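Local coordinates for protein PaiA Acetyltransferase (Thermoplasma acidophilum, PDB 3K9U) that transfers the acetyl group of acetyl coenzyme A to diamines and polyamines such as spermidine, releasing CoA and protecting the cell against polyamine toxicity, at residues A[22-27]-A[38-43]; A[77-82]-A[88-93]; A[121-126]-A[141-146]; A[145-148]-A[153-156]. One frame throughout, in Å; residues are numbered along the deposited sequence.

Interaction 1: residues A[22-27]-A[38-43]. With ACO (acetyl coenzyme *a), chain G.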
# COMPACT_ATOMS: atom_id res chain seq x y z
N GLU A 22 -3.57 10.03 -8.06
CA GLU A 22 -3.86 8.95 -7.12
C GLU A 22 -2.90 8.99 -5.95
O GLU A 22 -3.28 8.75 -4.82
CB GLU A 22 -3.76 7.56 -7.79
CG GLU A 22 -4.92 7.25 -8.71
CD GLU A 22 -4.86 5.81 -9.25
OE1 GLU A 22 -4.77 5.66 -10.48
OE2 GLU A 22 -4.87 4.84 -8.42
N SER A 23 -1.65 9.33 -6.22
CA SER A 23 -0.67 9.36 -5.15
C SER A 23 -0.95 10.52 -4.18
O SER A 23 -0.88 10.34 -2.96
CB SER A 23 0.74 9.44 -5.73
OG SER A 23 1.69 9.07 -4.75
N TRP A 24 -1.32 11.67 -4.70
CA TRP A 24 -1.56 12.83 -3.84
C TRP A 24 -2.79 12.58 -2.96
O TRP A 24 -2.77 12.88 -1.78
CB TRP A 24 -1.74 14.13 -4.66
CG TRP A 24 -0.55 15.01 -4.69
CD1 TRP A 24 0.63 14.78 -5.35
CD2 TRP A 24 -0.38 16.25 -3.99
NE1 TRP A 24 1.52 15.81 -5.11
CE2 TRP A 24 0.93 16.72 -4.27
CE3 TRP A 24 -1.20 17.01 -3.14
CZ2 TRP A 24 1.43 17.93 -3.75
CZ3 TRP A 24 -0.70 18.21 -2.60
CH2 TRP A 24 0.59 18.66 -2.91
N LYS A 25 -3.85 12.02 -3.54
CA LYS A 25 -5.09 11.81 -2.76
C LYS A 25 -4.86 10.82 -1.62
O LYS A 25 -5.44 10.95 -0.51
CB LYS A 25 -6.25 11.34 -3.64
CG LYS A 25 -6.84 12.40 -4.57
CD LYS A 25 -7.98 11.79 -5.35
CE LYS A 25 -8.77 12.79 -6.13
NZ LYS A 25 -9.67 12.11 -7.12
N TRP A 26 -4.04 9.82 -1.90
CA TRP A 26 -3.71 8.80 -0.92
C TRP A 26 -2.69 9.33 0.12
O TRP A 26 -2.95 9.25 1.29
CB TRP A 26 -3.17 7.56 -1.60
CG TRP A 26 -2.72 6.47 -0.63
CD1 TRP A 26 -3.53 5.60 0.06
CD2 TRP A 26 -1.37 6.14 -0.25
NE1 TRP A 26 -2.77 4.74 0.82
CE2 TRP A 26 -1.45 5.06 0.67
CE3 TRP A 26 -0.11 6.62 -0.61
CZ2 TRP A 26 -0.32 4.46 1.21
CZ3 TRP A 26 1.02 6.03 -0.05
CH2 TRP A 26 0.90 4.96 0.85
N THR A 27 -1.56 9.88 -0.33
CA THR A 27 -0.51 10.35 0.59
C THR A 27 -0.91 11.49 1.50
O THR A 27 -0.47 11.58 2.63
CB THR A 27 0.71 10.90 -0.16
OG1 THR A 27 1.01 10.08 -1.30
CG2 THR A 27 1.92 10.93 0.78
N GLU A 38 -7.27 18.77 -4.86
CA GLU A 38 -7.82 18.90 -6.22
C GLU A 38 -7.30 20.16 -6.92
O GLU A 38 -6.98 20.12 -8.09
CB GLU A 38 -9.36 18.91 -6.23
CG GLU A 38 -10.01 18.55 -7.63
CD GLU A 38 -10.40 19.77 -8.54
OE1 GLU A 38 -10.50 20.91 -8.04
OE2 GLU A 38 -10.65 19.58 -9.76
N SER A 39 -7.18 21.27 -6.19
CA SER A 39 -6.59 22.48 -6.78
C SER A 39 -5.15 22.22 -7.17
O SER A 39 -4.71 22.60 -8.27
CB SER A 39 -6.70 23.69 -5.85
OG SER A 39 -8.06 24.15 -5.75
N TRP A 40 -4.42 21.52 -6.32
CA TRP A 40 -3.03 21.21 -6.63
C TRP A 40 -2.92 20.35 -7.92
O TRP A 40 -2.16 20.70 -8.83
CB TRP A 40 -2.34 20.56 -5.45
CG TRP A 40 -0.85 20.46 -5.64
CD1 TRP A 40 -0.17 19.50 -6.33
CD2 TRP A 40 0.14 21.35 -5.13
NE1 TRP A 40 1.18 19.73 -6.27
CE2 TRP A 40 1.40 20.86 -5.54
CE3 TRP A 40 0.08 22.51 -4.33
CZ2 TRP A 40 2.60 21.50 -5.20
CZ3 TRP A 40 1.28 23.15 -3.99
CH2 TRP A 40 2.53 22.64 -4.42
N ILE A 41 -3.70 19.27 -8.02
CA ILE A 41 -3.68 18.45 -9.23
C ILE A 41 -4.11 19.27 -10.47
O ILE A 41 -3.44 19.23 -11.49
CB ILE A 41 -4.59 17.19 -9.11
CG1 ILE A 41 -4.12 16.27 -7.96
CG2 ILE A 41 -4.68 16.42 -10.45
CD1 ILE A 41 -2.62 15.94 -7.94
N ARG A 42 -5.19 20.04 -10.36
CA ARG A 42 -5.70 20.81 -11.48
C ARG A 42 -4.65 21.83 -11.98
O ARG A 42 -4.53 22.06 -13.18
CB ARG A 42 -6.96 21.56 -11.04
CG ARG A 42 -7.70 22.30 -12.19
CD ARG A 42 -8.56 23.50 -11.70
NE ARG A 42 -9.36 23.14 -10.54
CZ ARG A 42 -9.24 23.66 -9.32
NH1 ARG A 42 -8.36 24.63 -9.05
NH2 ARG A 42 -10.03 23.21 -8.35
N GLU A 43 -3.87 22.41 -11.07
CA GLU A 43 -2.95 23.49 -11.44
C GLU A 43 -1.54 22.99 -11.77
O GLU A 43 -0.98 23.30 -12.83
CB GLU A 43 -2.95 24.54 -10.33
CG GLU A 43 -4.37 25.16 -10.15
CD GLU A 43 -4.39 26.47 -9.35
OE1 GLU A 43 -3.91 26.48 -8.20
OE2 GLU A 43 -4.89 27.49 -9.89
N1A ACO G . 2.80 2.48 4.08
C2A ACO G . 3.63 2.95 5.04
N3A ACO G . 4.94 3.17 4.82
C4A ACO G . 5.49 2.97 3.61
C5A ACO G . 4.63 2.47 2.55
C6A ACO G . 3.20 2.24 2.84
N6A ACO G . 2.34 1.77 1.91
N7A ACO G . 5.38 2.35 1.47
C8A ACO G . 6.63 2.72 1.82
N9A ACO G . 6.71 3.12 3.09
C1B ACO G . 7.98 3.56 3.76
C2B ACO G . 8.33 2.78 5.03
O2B ACO G . 9.16 3.57 5.92
C3B ACO G . 9.12 1.61 4.53
O3B ACO G . 10.00 1.08 5.55
P3B ACO G . 9.43 -0.17 6.43
O7A ACO G . 9.62 -1.31 5.50
O8A ACO G . 7.98 0.19 6.71
O9A ACO G . 10.36 -0.10 7.63
C4B ACO G . 9.81 2.14 3.28
O4B ACO G . 9.09 3.31 2.89
C5B ACO G . 9.83 1.16 2.13
O5B ACO G . 10.83 1.49 1.17
P1A ACO G . 10.54 1.39 -0.41
O1A ACO G . 9.80 0.09 -0.72
O2A ACO G . 11.79 1.70 -1.18
O3A ACO G . 9.50 2.63 -0.55
P2A ACO G . 8.59 2.88 -1.87
O4A ACO G . 7.15 2.77 -1.42
O5A ACO G . 9.10 2.07 -3.06
O6A ACO G . 8.89 4.41 -2.20
CBP ACO G . 7.79 6.45 -1.62
CCP ACO G . 8.81 5.41 -1.20
CDP ACO G . 7.75 7.57 -0.61
CEP ACO G . 8.26 7.01 -2.96
CAP ACO G . 6.40 5.80 -1.79
OAP ACO G . 5.98 5.11 -0.61
C9P ACO G . 5.32 6.77 -2.19
O9P ACO G . 5.21 7.09 -3.36
N8P ACO G . 4.57 7.25 -1.22
C7P ACO G . 3.55 8.25 -1.41
C6P ACO G . 4.04 9.58 -1.96
C5P ACO G . 5.11 10.26 -1.12
O5P ACO G . 5.05 10.33 0.09
N4P ACO G . 6.10 10.84 -1.81
C3P ACO G . 7.13 11.64 -1.15
C2P ACO G . 6.71 13.10 -1.14
S1P ACO G . 8.01 14.18 -0.62
C ACO G . 8.72 14.69 -2.07
O ACO G . 8.19 14.38 -3.12
CH3 ACO G . 9.97 15.56 -2.06
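Two helical segments, 22-27 and 38-43, come nearest at Trp-24 and Ile-41, whose CA atoms lie 8.1 Å apart, and the space between them is bridged by side chains without any hydrogen bond. Trp-24 and Trp-40 carry most of the contact. The six-membered ring of Trp-24 stacks face to face, with an offset, on the five-membered ring of Trp-40: the centroids are 3.8 Å apart and the planes tilt by only 17°. The overlap is tight where Trp-24 CZ2 lies 3.1 Å from Trp-40 NE1. Trp-40 reaches this place because its CG stands anti to the backbone N (chi1 -169°), which lays the indole against Trp-24. Ile-41 fills in beside the stack, its CD1 touching Trp-24 CB at 3.8 Å, an apolar chain suited to the buried space at the root of the indole. Lys-44 adds a cation-pi contact to Trp-40, while Trp-24 also meets the rings of Tyr-28 and Tyr-93.

Ser-23, Trp-26 and Thr-27 of the same helix line the acetyl-CoA pocket. Thr-27 OG1 approaches C7P of acetyl-CoA to 3.1 Å and bonds back to Ser-23 O, a carbonyl that also accepts the helical Thr-27 N. Trp-26 turns its edge to the pantetheine arm, CZ3 lying 3.6 Å from C7P, while its NE1 bonds to Glu-97 O of the second subunit. Small Ser-23 and Thr-27 let the arm pass close to the helix. Aromatic stacking thus joins the first two helices of a GNAT fold beside its acetyl-CoA pocket.

Interaction 2: residues A[77-82]-A[88-93]. With ACO (acetyl coenzyme *a), chain G.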
# COMPACT_ATOMS: atom_id res chain seq x y z
N PHE A 77 7.09 8.31 -10.63
CA PHE A 77 8.09 9.17 -11.26
C PHE A 77 8.91 9.93 -10.24
O PHE A 77 8.53 10.01 -9.11
CB PHE A 77 7.41 10.17 -12.19
CG PHE A 77 6.43 11.08 -11.48
CD1 PHE A 77 5.09 10.69 -11.30
CD2 PHE A 77 6.83 12.29 -10.97
CE1 PHE A 77 4.18 11.52 -10.63
CE2 PHE A 77 5.92 13.12 -10.30
CZ PHE A 77 4.59 12.73 -10.14
N ILE A 78 10.01 10.52 -10.69
CA ILE A 78 10.86 11.30 -9.83
C ILE A 78 11.35 12.51 -10.61
O ILE A 78 11.57 12.42 -11.81
CB ILE A 78 12.05 10.46 -9.31
CG1 ILE A 78 12.72 11.17 -8.13
CG2 ILE A 78 13.04 10.15 -10.44
CD1 ILE A 78 13.94 10.41 -7.48
N GLU A 79 11.47 13.65 -9.93
CA GLU A 79 11.97 14.88 -10.53
C GLU A 79 13.07 15.46 -9.64
O GLU A 79 12.86 15.65 -8.46
CB GLU A 79 10.85 15.92 -10.72
CG GLU A 79 11.33 17.23 -11.48
CD GLU A 79 10.22 18.27 -11.72
OE1 GLU A 79 9.58 18.75 -10.74
OE2 GLU A 79 10.00 18.63 -12.90
N LEU A 80 14.23 15.73 -10.22
CA LEU A 80 15.29 16.46 -9.51
C LEU A 80 15.91 17.56 -10.36
O LEU A 80 16.07 17.37 -11.55
CB LEU A 80 16.41 15.52 -9.08
CG LEU A 80 16.04 14.22 -8.42
CD1 LEU A 80 15.99 13.14 -9.47
CD2 LEU A 80 17.09 13.91 -7.36
N LYS A 81 16.26 18.68 -9.73
CA LYS A 81 16.98 19.77 -10.38
C LYS A 81 18.39 19.91 -9.81
O LYS A 81 18.61 19.85 -8.58
CB LYS A 81 16.27 21.12 -10.19
CG LYS A 81 15.56 21.70 -11.44
CD LYS A 81 14.00 21.59 -11.37
CE LYS A 81 13.31 21.91 -12.71
NZ LYS A 81 11.99 22.66 -12.57
N ILE A 82 19.35 20.11 -10.70
CA ILE A 82 20.71 20.42 -10.28
C ILE A 82 20.99 21.85 -10.59
O ILE A 82 20.84 22.27 -11.73
CB ILE A 82 21.72 19.53 -11.01
CG1 ILE A 82 21.51 18.07 -10.57
CG2 ILE A 82 23.20 20.09 -10.83
CD1 ILE A 82 21.93 17.03 -11.58
N GLU A 88 18.32 19.17 -6.01
CA GLU A 88 17.10 19.25 -5.23
C GLU A 88 16.15 18.15 -5.73
O GLU A 88 15.90 18.03 -6.95
CB GLU A 88 16.44 20.63 -5.26
CG GLU A 88 15.11 20.57 -4.48
CD GLU A 88 14.54 21.88 -3.95
OE1 GLU A 88 14.92 22.97 -4.40
OE2 GLU A 88 13.67 21.80 -3.07
N LEU A 89 15.69 17.33 -4.80
CA LEU A 89 14.71 16.30 -5.11
C LEU A 89 13.34 16.95 -4.96
O LEU A 89 12.90 17.27 -3.85
CB LEU A 89 14.87 15.10 -4.16
CG LEU A 89 14.20 13.79 -4.60
CD1 LEU A 89 14.61 12.60 -3.67
CD2 LEU A 89 12.68 13.92 -4.63
N LEU A 90 12.69 17.23 -6.07
CA LEU A 90 11.48 18.04 -6.04
C LEU A 90 10.25 17.19 -5.86
O LEU A 90 9.30 17.64 -5.27
CB LEU A 90 11.29 18.85 -7.33
CG LEU A 90 12.37 19.88 -7.64
CD1 LEU A 90 12.21 20.34 -9.11
CD2 LEU A 90 12.33 21.07 -6.65
N ARG A 91 10.29 15.97 -6.37
CA ARG A 91 9.07 15.20 -6.61
C ARG A 91 9.36 13.69 -6.67
O ARG A 91 10.23 13.26 -7.42
CB ARG A 91 8.52 15.66 -7.98
CG ARG A 91 7.09 16.02 -8.00
CD ARG A 91 6.78 17.35 -8.68
NE ARG A 91 7.26 17.59 -10.05
CZ ARG A 91 6.50 17.81 -11.13
NH1 ARG A 91 7.08 18.13 -12.28
NH2 ARG A 91 5.16 17.71 -11.11
N LEU A 92 8.61 12.90 -5.90
CA LEU A 92 8.70 11.44 -5.99
C LEU A 92 7.41 10.81 -5.52
O LEU A 92 7.10 10.84 -4.33
CB LEU A 92 9.86 10.92 -5.13
CG LEU A 92 10.07 9.42 -4.99
CD1 LEU A 92 10.20 8.82 -6.34
CD2 LEU A 92 11.33 9.14 -4.17
N TYR A 93 6.69 10.23 -6.46
CA TYR A 93 5.35 9.72 -6.21
C TYR A 93 5.12 8.42 -6.98
O TYR A 93 5.42 8.36 -8.16
CB TYR A 93 4.29 10.76 -6.62
CG TYR A 93 4.28 11.99 -5.74
CD1 TYR A 93 3.61 12.00 -4.53
CD2 TYR A 93 4.97 13.14 -6.11
CE1 TYR A 93 3.62 13.10 -3.71
CE2 TYR A 93 4.98 14.26 -5.30
CZ TYR A 93 4.29 14.24 -4.11
OH TYR A 93 4.29 15.34 -3.29
N1A ACO G . 2.80 2.48 4.08
C2A ACO G . 3.63 2.95 5.04
N3A ACO G . 4.94 3.17 4.82
C4A ACO G . 5.49 2.97 3.61
C5A ACO G . 4.63 2.47 2.55
C6A ACO G . 3.20 2.24 2.84
N6A ACO G . 2.34 1.77 1.91
N7A ACO G . 5.38 2.35 1.47
C8A ACO G . 6.63 2.72 1.82
N9A ACO G . 6.71 3.12 3.09
C1B ACO G . 7.98 3.56 3.76
C2B ACO G . 8.33 2.78 5.03
O2B ACO G . 9.16 3.57 5.92
C3B ACO G . 9.12 1.61 4.53
O3B ACO G . 10.00 1.08 5.55
P3B ACO G . 9.43 -0.17 6.43
O7A ACO G . 9.62 -1.31 5.50
O8A ACO G . 7.98 0.19 6.71
O9A ACO G . 10.36 -0.10 7.63
C4B ACO G . 9.81 2.14 3.28
O4B ACO G . 9.09 3.31 2.89
C5B ACO G . 9.83 1.16 2.13
O5B ACO G . 10.83 1.49 1.17
P1A ACO G . 10.54 1.39 -0.41
O1A ACO G . 9.80 0.09 -0.72
O2A ACO G . 11.79 1.70 -1.18
O3A ACO G . 9.50 2.63 -0.55
P2A ACO G . 8.59 2.88 -1.87
O4A ACO G . 7.15 2.77 -1.42
O5A ACO G . 9.10 2.07 -3.06
O6A ACO G . 8.89 4.41 -2.20
CBP ACO G . 7.79 6.45 -1.62
CCP ACO G . 8.81 5.41 -1.20
CDP ACO G . 7.75 7.57 -0.61
CEP ACO G . 8.26 7.01 -2.96
CAP ACO G . 6.40 5.80 -1.79
OAP ACO G . 5.98 5.11 -0.61
C9P ACO G . 5.32 6.77 -2.19
O9P ACO G . 5.21 7.09 -3.36
N8P ACO G . 4.57 7.25 -1.22
C7P ACO G . 3.55 8.25 -1.41
C6P ACO G . 4.04 9.58 -1.96
C5P ACO G . 5.11 10.26 -1.12
O5P ACO G . 5.05 10.33 0.09
N4P ACO G . 6.10 10.84 -1.81
C3P ACO G . 7.13 11.64 -1.15
C2P ACO G . 6.71 13.10 -1.14
S1P ACO G . 8.01 14.18 -0.62
C ACO G . 8.72 14.69 -2.07
O ACO G . 8.19 14.38 -3.12
CH3 ACO G . 9.97 15.56 -2.06
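Glu-79 and Arg-91 face each other as a hydrogen-bonded pair in the antiparallel hairpin of strands 73-83 and 86-94, where the axes of segments 77-82 and 88-93 come within 4.6 Å. The register slips by one residue here: Leu-90 N and, weakly, Arg-91 N both point to Glu-79 O, a classic beta bulge.

The tight part of the contact is the buried face formed by Ile-78, Leu-80, Leu-89 and Leu-92. Ile-78 CB meets Leu-92 CD1 at 3.9 Å and Leu-80 CD2 meets Leu-89 CG at 4.0 Å, with helix 103-118 packed against Ile-78 and Leu-80. On the face of Phe-77, Phe-77 CE2 touches Arg-91 CG, and Phe-77 CZ lies against Tyr-93 CB. Toward Lys-81 and Glu-88 the contact loosens: these partly exposed residues pair mainly through their backbones.

Between these regions, Arg-91 grips Glu-79 side-on, with NE 2.7 Å from OE1 and NH1 3.0 Å from OE2. Bends at chi2 and chi3 turn the guanidinium to the carboxylate, which it meets from above the plane. NH1 also pairs with Glu-53, and NH2 bonds to the Tyr-45 hydroxyl. A leucine in place of Arg-91 would probably leave the buried carboxylate of Glu-79 without its countercharge and cost Glu-53 this salt bridge.

Beyond the bulge, Leu-92 O accepts a hydrogen bond from N4P of acetyl-CoA at 2.7 Å, and Leu-92 N makes a weak 3.2 Å bond to the acetyl oxygen O. The backbone therefore steers the pantetheine arm and, as in other GNAT enzymes, may polarise the thioester carbonyl for attack.

Interaction 3: residues A[121-126]-A[141-146]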
# COMPACT_ATOMS: atom_id res chain seq x y z
N LEU A 121 27.56 16.28 -4.89
CA LEU A 121 27.94 15.77 -3.58
C LEU A 121 26.90 16.04 -2.49
O LEU A 121 27.13 15.71 -1.32
CB LEU A 121 29.32 16.32 -3.16
CG LEU A 121 30.55 15.92 -4.00
CD1 LEU A 121 31.76 16.70 -3.56
CD2 LEU A 121 30.82 14.40 -3.95
N GLU A 122 25.74 16.58 -2.88
CA GLU A 122 24.68 16.93 -1.93
C GLU A 122 23.31 17.01 -2.62
O GLU A 122 23.19 17.53 -3.74
CB GLU A 122 25.02 18.27 -1.31
CG GLU A 122 24.13 18.75 -0.16
CD GLU A 122 24.82 19.87 0.65
OE1 GLU A 122 24.63 19.94 1.89
OE2 GLU A 122 25.57 20.65 0.04
N CYS A 123 22.29 16.51 -1.92
CA CYS A 123 20.92 16.52 -2.38
C CYS A 123 20.02 16.98 -1.26
O CYS A 123 20.11 16.46 -0.15
CB CYS A 123 20.51 15.11 -2.81
SG CYS A 123 18.84 15.06 -3.50
N ARG A 124 19.14 17.94 -1.52
CA ARG A 124 18.18 18.38 -0.51
C ARG A 124 16.77 18.16 -0.96
O ARG A 124 16.51 17.98 -2.14
CB ARG A 124 18.40 19.84 -0.09
CG ARG A 124 18.47 20.85 -1.21
CD ARG A 124 19.11 22.20 -0.77
NE ARG A 124 18.08 23.17 -0.41
CZ ARG A 124 17.72 23.49 0.83
NH1 ARG A 124 18.32 22.92 1.88
NH2 ARG A 124 16.74 24.38 1.02
N LEU A 125 15.85 18.15 -0.00
CA LEU A 125 14.45 17.96 -0.31
C LEU A 125 13.57 18.53 0.78
O LEU A 125 14.01 18.68 1.92
CB LEU A 125 14.16 16.47 -0.52
CG LEU A 125 14.29 15.52 0.69
CD1 LEU A 125 12.99 15.52 1.55
CD2 LEU A 125 14.65 14.10 0.27
N TYR A 126 12.32 18.86 0.42
CA TYR A 126 11.31 19.25 1.39
C TYR A 126 10.27 18.12 1.44
O TYR A 126 9.80 17.66 0.41
CB TYR A 126 10.62 20.56 0.97
CG TYR A 126 11.50 21.81 0.95
CD1 TYR A 126 11.20 22.93 1.72
CD2 TYR A 126 12.63 21.86 0.14
CE1 TYR A 126 12.01 24.09 1.69
CE2 TYR A 126 13.43 23.00 0.10
CZ TYR A 126 13.14 24.11 0.88
OH TYR A 126 13.99 25.19 0.80
N ASN A 141 16.88 6.02 3.58
CA ASN A 141 17.78 6.12 2.45
C ASN A 141 18.85 7.19 2.63
O ASN A 141 19.32 7.78 1.65
CB ASN A 141 16.95 6.34 1.19
CG ASN A 141 16.31 5.07 0.73
OD1 ASN A 141 16.95 4.24 0.11
ND2 ASN A 141 15.06 4.85 1.12
N GLY A 142 19.24 7.42 3.89
CA GLY A 142 20.40 8.25 4.21
C GLY A 142 20.15 9.76 4.35
O GLY A 142 21.09 10.51 4.58
N PHE A 143 18.90 10.22 4.22
CA PHE A 143 18.61 11.65 4.40
C PHE A 143 18.47 11.96 5.89
O PHE A 143 17.90 11.16 6.66
CB PHE A 143 17.35 12.08 3.65
CG PHE A 143 17.54 12.19 2.16
CD1 PHE A 143 17.43 11.07 1.34
CD2 PHE A 143 17.81 13.43 1.56
CE1 PHE A 143 17.61 11.16 -0.05
CE2 PHE A 143 17.97 13.53 0.17
CZ PHE A 143 17.88 12.39 -0.62
N LYS A 144 18.97 13.15 6.26
CA LYS A 144 18.93 13.69 7.63
C LYS A 144 18.18 15.00 7.65
O LYS A 144 18.26 15.76 6.67
CB LYS A 144 20.32 13.95 8.11
CG LYS A 144 21.27 12.81 7.91
CD LYS A 144 20.91 11.65 8.80
CE LYS A 144 22.08 10.67 8.84
NZ LYS A 144 23.38 11.39 9.11
N VAL A 145 17.46 15.27 8.73
CA VAL A 145 16.74 16.54 8.87
C VAL A 145 17.71 17.62 9.33
O VAL A 145 18.46 17.45 10.29
CB VAL A 145 15.54 16.45 9.86
CG1 VAL A 145 14.99 17.86 10.19
CG2 VAL A 145 14.43 15.62 9.27
N GLU A 146 17.71 18.74 8.63
CA GLU A 146 18.59 19.85 8.94
C GLU A 146 17.84 21.06 9.42
O GLU A 146 18.42 21.91 10.05
CB GLU A 146 19.40 20.26 7.70
CG GLU A 146 20.34 19.17 7.18
CD GLU A 146 21.49 18.87 8.12
OE1 GLU A 146 21.87 19.77 8.93
OE2 GLU A 146 22.02 17.74 8.04
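Phe-143 and Leu-125 meet although their strands are not neighbours: strand 152-158 runs between 122-128 and 144-149, and the aromatic ring spans the gap just ahead of its own strand. No hydrogen bond links the two segments, and Phe-143 meets two side chains and one backbone carbonyl, that of Cys-123.

Leu-125 lays its CD2 methyl over one face of the Phe-143 ring, 3.6 Å from the centroid and 21° off the normal, a CH-pi contact. The closest atoms are Leu-125 CD2 and Phe-143 CE2, at 3.4 Å. Leu-125 CG takes the sterically costly place between backbone N and carbonyl carbon (chi1 67°), which sends the isobutyl group across to the ring. Cys-123, two residues earlier and so on the same face of its strand, comes to the ring's edge instead: its SG lies 4.0 Å from Phe-143 CZ, a sulfur-aromatic contact. A small, polarisable thiol suits a place hemmed in by Ala-87, Leu-89 and the ring.

Phe-143 further meets Tyr-138, the probable proton donor, edge to face, and packs on Met-155 and Lys-157. Shrinking Phe-143 to an alanine would probably open a gap under Leu-125 and Cys-123 and take away an aromatic neighbour of Tyr-138.

Just before the ring, Gly-142 has positive phi (88°), a turn that a residue without CB adopts easily; by similarity it may matter for polyamine acetylation. The contact is mainly apolar: a methyl, a thiol and a ring meet beside Tyr-138 through weak, largely undirected forces, which implies that closeness of fit matters here more than any single bond.

Interaction 4: residues A[145-148]-A[153-156]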
# COMPACT_ATOMS: atom_id res chain seq x y z
N VAL A 145 17.46 15.27 8.73
CA VAL A 145 16.74 16.54 8.87
C VAL A 145 17.71 17.62 9.33
O VAL A 145 18.46 17.45 10.29
CB VAL A 145 15.54 16.45 9.86
CG1 VAL A 145 14.99 17.86 10.19
CG2 VAL A 145 14.43 15.62 9.27
N GLU A 146 17.71 18.74 8.63
CA GLU A 146 18.59 19.85 8.94
C GLU A 146 17.84 21.06 9.42
O GLU A 146 18.42 21.91 10.05
CB GLU A 146 19.40 20.26 7.70
CG GLU A 146 20.34 19.17 7.18
CD GLU A 146 21.49 18.87 8.12
OE1 GLU A 146 21.87 19.77 8.93
OE2 GLU A 146 22.02 17.74 8.04
N ASP A 147 16.56 21.16 9.07
CA ASP A 147 15.79 22.37 9.31
C ASP A 147 14.29 22.14 9.07
O ASP A 147 13.89 21.10 8.55
CB ASP A 147 16.31 23.49 8.39
CG ASP A 147 16.06 24.90 8.94
OD1 ASP A 147 15.71 25.06 10.13
OD2 ASP A 147 16.25 25.86 8.16
N THR A 148 13.49 23.11 9.48
CA THR A 148 12.07 23.12 9.21
C THR A 148 11.76 24.40 8.43
O THR A 148 12.48 25.40 8.55
CB THR A 148 11.23 23.01 10.52
OG1 THR A 148 11.28 24.25 11.23
CG2 THR A 148 11.75 21.90 11.44
N PHE A 153 9.75 19.61 6.67
CA PHE A 153 11.11 19.37 7.10
C PHE A 153 12.05 19.45 5.90
O PHE A 153 11.77 18.87 4.84
CB PHE A 153 11.25 17.95 7.67
CG PHE A 153 10.65 17.74 9.01
CD1 PHE A 153 10.03 16.54 9.30
CD2 PHE A 153 10.76 18.68 10.00
CE1 PHE A 153 9.49 16.30 10.56
CE2 PHE A 153 10.20 18.46 11.24
CZ PHE A 153 9.57 17.26 11.51
N ILE A 154 13.19 20.08 6.09
CA ILE A 154 14.20 20.14 5.05
C ILE A 154 15.20 19.03 5.34
O ILE A 154 15.76 18.97 6.44
CB ILE A 154 14.91 21.54 5.03
CG1 ILE A 154 13.92 22.65 4.68
CG2 ILE A 154 16.10 21.54 4.05
CD1 ILE A 154 14.45 24.07 4.90
N MET A 155 15.42 18.13 4.39
CA MET A 155 16.37 17.04 4.59
C MET A 155 17.52 17.12 3.61
O MET A 155 17.37 17.63 2.51
CB MET A 155 15.68 15.68 4.48
CG MET A 155 14.49 15.52 5.39
SD MET A 155 13.68 13.92 5.26
CE MET A 155 14.77 12.86 6.24
N GLU A 156 18.67 16.61 4.02
CA GLU A 156 19.87 16.59 3.22
C GLU A 156 20.56 15.26 3.32
O GLU A 156 20.53 14.61 4.36
CB GLU A 156 20.86 17.73 3.62
CG GLU A 156 20.25 19.14 3.44
CD GLU A 156 21.21 20.32 3.76
OE1 GLU A 156 22.46 20.19 3.62
OE2 GLU A 156 20.67 21.38 4.15
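A C-terminal beta hairpin, strands 144-149 and 152-158, holds this contact, Val-145 facing Met-155 and Thr-148 facing Phe-153 as non-hydrogen-bonded pairs. Between them lies a classic bulge, in which Glu-146 and Asp-147 both face Ile-154. Glu-146 N bonds to Ile-154 O at 2.9 Å, almost straight at 176°, whereas Ile-154 N reaches Asp-147 O at 2.8 Å from above the carbonyl plane.

On one face, Val-145 CG2 packs 3.9 Å from Met-155 CG, the flexible thioether fitting among Phe-135, Tyr-138 and Leu-125. Thr-148 CG2 abuts the Phe-153 ring edge in plane, 3.7 Å from CD2; OG1 takes the place between backbone N and carbonyl carbon (chi1 73°), which puts this methyl beside the phenyl group. The other face pairs Asp-147 CB with Ile-154 CD1 at 4.0 Å. Glu-146 and Glu-156 cross at about a right angle and touch, CG to CD, while Glu-146 OE2 and Glu-156 OE1 stay 5.1 Å apart; a long, weak ion pair of Glu-156 with Arg-124 may offset some charge.

Mostly polar, exposed residues suit 144-149, outermost in this chain. Such a bulged hairpin, its last strand inserted beside 122-128, is the C-terminal end of the GNAT fold.

In the fold
Interactions 1 and 2 meet at the cofactor: both touch acetyl-CoA, and Trp-24 NE1 lies 3.3 Å from Tyr-93 CZ, although their centres are 16 Å apart. Interaction 2 passes to interaction 3 through neighbouring strands 86-94 and 122-128, where Leu-89 N and Arg-124 O are 2.9 Å apart. Interactions 3 and 4 share Val-145 and Glu-146, with centres 7 Å apart. Interaction 1 lies across the chain's centre from interaction 3, about 9 Å away at the nearest atoms. Three of the contacts converge on Tyr-138, the probable proton donor: Leu-89, Leu-125 and Met-155 each bring a side chain within about 4 Å of its own.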